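PDB 1YFI: type II restriction enzyme MspI from Moraxella sp., which recognises the double-stranded DNA sequence 5'-CCGG-3' and cleaves it after the first cytosine, leaving terminal 5'-phosphates. Local coordinates for residues E[8-13]-E[31-36]. Numbering follows the deposited sequence.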
loop_
_atom_site.group_PDB
_atom_site.type_symbol
_atom_site.label_atom_id
_atom_site.label_comp_id
_atom_site.label_asym_id
_atom_site.label_seq_id
_atom_site.Cartn_x
_atom_site.Cartn_y
_atom_site.Cartn_z
ATOM N N LYS E 8 5.972 -12.471 20.635
ATOM C CA LYS E 8 6.263 -13.762 20.035
ATOM C C LYS E 8 6.913 -13.590 18.663
ATOM O O LYS E 8 7.873 -14.288 18.327
ATOM C CB LYS E 8 4.981 -14.585 19.907
ATOM C CG LYS E 8 5.135 -15.842 19.066
ATOM C CD LYS E 8 3.788 -16.485 18.796
ATOM C CE LYS E 8 3.755 -17.131 17.415
ATOM N NZ LYS E 8 4.817 -18.176 17.249
ATOM N N LEU E 9 6.395 -12.655 17.872
ATOM C CA LEU E 9 6.943 -12.407 16.542
ATOM C C LEU E 9 8.306 -11.715 16.573
ATOM O O LEU E 9 9.197 -12.086 15.818
ATOM C CB LEU E 9 5.965 -11.585 15.704
ATOM C CG LEU E 9 4.608 -12.249 15.475
ATOM C CD1 LEU E 9 3.696 -11.297 14.720
ATOM C CD2 LEU E 9 4.789 -13.538 14.716
ATOM N N TYR E 10 8.486 -10.717 17.434
ATOM C CA TYR E 10 9.781 -10.058 17.481
ATOM C C TYR E 10 10.841 -11.069 17.869
ATOM O O TYR E 10 11.975 -11.003 17.406
ATOM C CB TYR E 10 9.777 -8.889 18.460
ATOM C CG TYR E 10 9.346 -7.588 17.825
ATOM C CD1 TYR E 10 8.030 -7.402 17.391
ATOM C CD2 TYR E 10 10.260 -6.548 17.631
ATOM C CE1 TYR E 10 7.634 -6.218 16.782
ATOM C CE2 TYR E 10 9.876 -5.361 17.020
ATOM C CZ TYR E 10 8.563 -5.202 16.597
ATOM O OH TYR E 10 8.187 -4.030 15.979
ATOM N N ASP E 11 10.457 -12.015 18.713
ATOM C CA ASP E 11 11.365 -13.065 19.152
ATOM C C ASP E 11 11.607 -14.029 17.984
ATOM O O ASP E 11 12.744 -14.436 17.723
ATOM C CB ASP E 11 10.756 -13.800 20.355
ATOM C CG ASP E 11 11.492 -15.087 20.697
ATOM O OD1 ASP E 11 12.700 -15.025 21.028
ATOM O OD2 ASP E 11 10.858 -16.166 20.635
ATOM N N ASP E 12 10.535 -14.376 17.273
ATOM C CA ASP E 12 10.634 -15.280 16.130
ATOM C C ASP E 12 11.530 -14.706 15.043
ATOM O O ASP E 12 12.317 -15.422 14.428
ATOM C CB ASP E 12 9.251 -15.563 15.538
ATOM C CG ASP E 12 8.423 -16.477 16.408
ATOM O OD1 ASP E 12 8.990 -17.459 16.924
ATOM O OD2 ASP E 12 7.211 -16.223 16.566
ATOM N N PHE E 13 11.404 -13.411 14.799
ATOM C CA PHE E 13 12.214 -12.767 13.778
ATOM C C PHE E 13 13.545 -12.281 14.343
ATOM O O PHE E 13 14.298 -11.591 13.656
ATOM C CB PHE E 13 11.443 -11.603 13.140
ATOM C CG PHE E 13 10.306 -12.046 12.269
ATOM C CD1 PHE E 13 9.101 -12.446 12.823
ATOM C CD2 PHE E 13 10.458 -12.112 10.885
ATOM C CE1 PHE E 13 8.056 -12.912 12.012
ATOM C CE2 PHE E 13 9.419 -12.575 10.063
ATOM C CZ PHE E 13 8.214 -12.976 10.634
ATOM N N GLY E 31 9.448 -5.730 7.933
ATOM C CA GLY E 31 8.481 -5.834 6.856
ATOM C C GLY E 31 7.838 -7.210 6.820
ATOM O O GLY E 31 6.626 -7.328 6.658
ATOM N N LYS E 32 8.653 -8.246 6.971
ATOM C CA LYS E 32 8.162 -9.611 6.975
ATOM C C LYS E 32 7.447 -9.918 8.278
ATOM O O LYS E 32 6.478 -10.678 8.296
ATOM C CB LYS E 32 9.317 -10.600 6.789
ATOM C CG LYS E 32 9.731 -10.853 5.334
ATOM C CD LYS E 32 8.682 -11.661 4.531
ATOM C CE LYS E 32 7.528 -10.793 4.009
ATOM N NZ LYS E 32 6.595 -11.534 3.095
ATOM N N LEU E 33 7.926 -9.337 9.375
ATOM C CA LEU E 33 7.302 -9.583 10.668
ATOM C C LEU E 33 5.883 -9.025 10.701
ATOM O O LEU E 33 4.957 -9.697 11.145
ATOM C CB LEU E 33 8.137 -8.973 11.803
ATOM C CG LEU E 33 7.566 -9.110 13.219
ATOM C CD1 LEU E 33 8.683 -8.996 14.242
ATOM C CD2 LEU E 33 6.503 -8.049 13.453
ATOM N N TYR E 34 5.708 -7.804 10.213
ATOM C CA TYR E 34 4.390 -7.206 10.229
ATOM C C TYR E 34 3.382 -7.822 9.267
ATOM O O TYR E 34 2.177 -7.587 9.388
ATOM C CB TYR E 34 4.500 -5.687 10.047
ATOM C CG TYR E 34 4.822 -5.035 11.370
ATOM C CD1 TYR E 34 6.135 -4.917 11.813
ATOM C CD2 TYR E 34 3.801 -4.655 12.236
ATOM C CE1 TYR E 34 6.424 -4.445 13.090
ATOM C CE2 TYR E 34 4.074 -4.184 13.508
ATOM C CZ TYR E 34 5.385 -4.081 13.934
ATOM O OH TYR E 34 5.650 -3.609 15.199
ATOM N N GLU E 35 3.860 -8.617 8.315
ATOM C CA GLU E 35 2.934 -9.267 7.398
ATOM C C GLU E 35 2.412 -10.461 8.188
ATOM O O GLU E 35 1.237 -10.810 8.107
ATOM C CB GLU E 35 3.639 -9.747 6.124
ATOM C CG GLU E 35 2.698 -10.462 5.158
ATOM C CD GLU E 35 3.394 -11.109 3.966
ATOM O OE1 GLU E 35 3.918 -10.383 3.096
ATOM O OE2 GLU E 35 3.413 -12.357 3.895
ATOM N N LYS E 36 3.301 -11.062 8.979
ATOM C CA LYS E 36 2.937 -12.224 9.792
ATOM C C LYS E 36 1.896 -11.831 10.826
ATOM O O LYS E 36 0.974 -12.596 11.109
ATOM C CB LYS E 36 4.168 -12.785 10.507
ATOM C CG LYS E 36 4.332 -14.290 10.391
ATOM C CD LYS E 36 3.534 -15.070 11.418
ATOM C CE LYS E 36 3.871 -16.562 11.329
ATOM N NZ LYS E 36 3.376 -17.343 12.499
#
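Leu33 is the bump of this contact, and Leu9, Tyr10 and Phe13 shape the hollow that receives it. With CG anti to the backbone N (chi1 178°), its side chain reaches across to helix 8-12. There CD1 settles over one face of the Tyr10 ring, displaced toward the rim, in a CH-pi contact 4.0 Å from the ring centroid; Leu33 CG lies 3.9 Å from Leu9 CB. Phe13, the first residue past the helix end, lays its ring against the base of the same leucine, with Leu33 CA over one face at 3.6 Å from the centroid and CB and CG close to Phe13 CD1. Leu33 is thus wedged between two aromatic rings. Beyond it, Lys36 lends its aliphatic chain, CD meeting Leu9 CD2 at 3.8 Å, while its amine pairs with Asp40. On the other flank the two tyrosines bridge the groove at their hydroxyls: Tyr34 OH donates to Tyr10 OH over 2.7 Å, each oxygen near the plane of the opposite ring, and Tyr10 OH also bonds the carbonyl of Arg212. Segments 8-12 and 31-36 run roughly antiparallel, their axes at 143° and 10.0 Å apart at closest approach. Helix 4-12 lies against helix 23-41 here, with Leu6 and Ile15 also touching Leu33, while Tyr34 meets Phe207 on strand 203-210, joining the antiparallel helix pair to the central mixed sheet of this PDDEXK-clan nuclease.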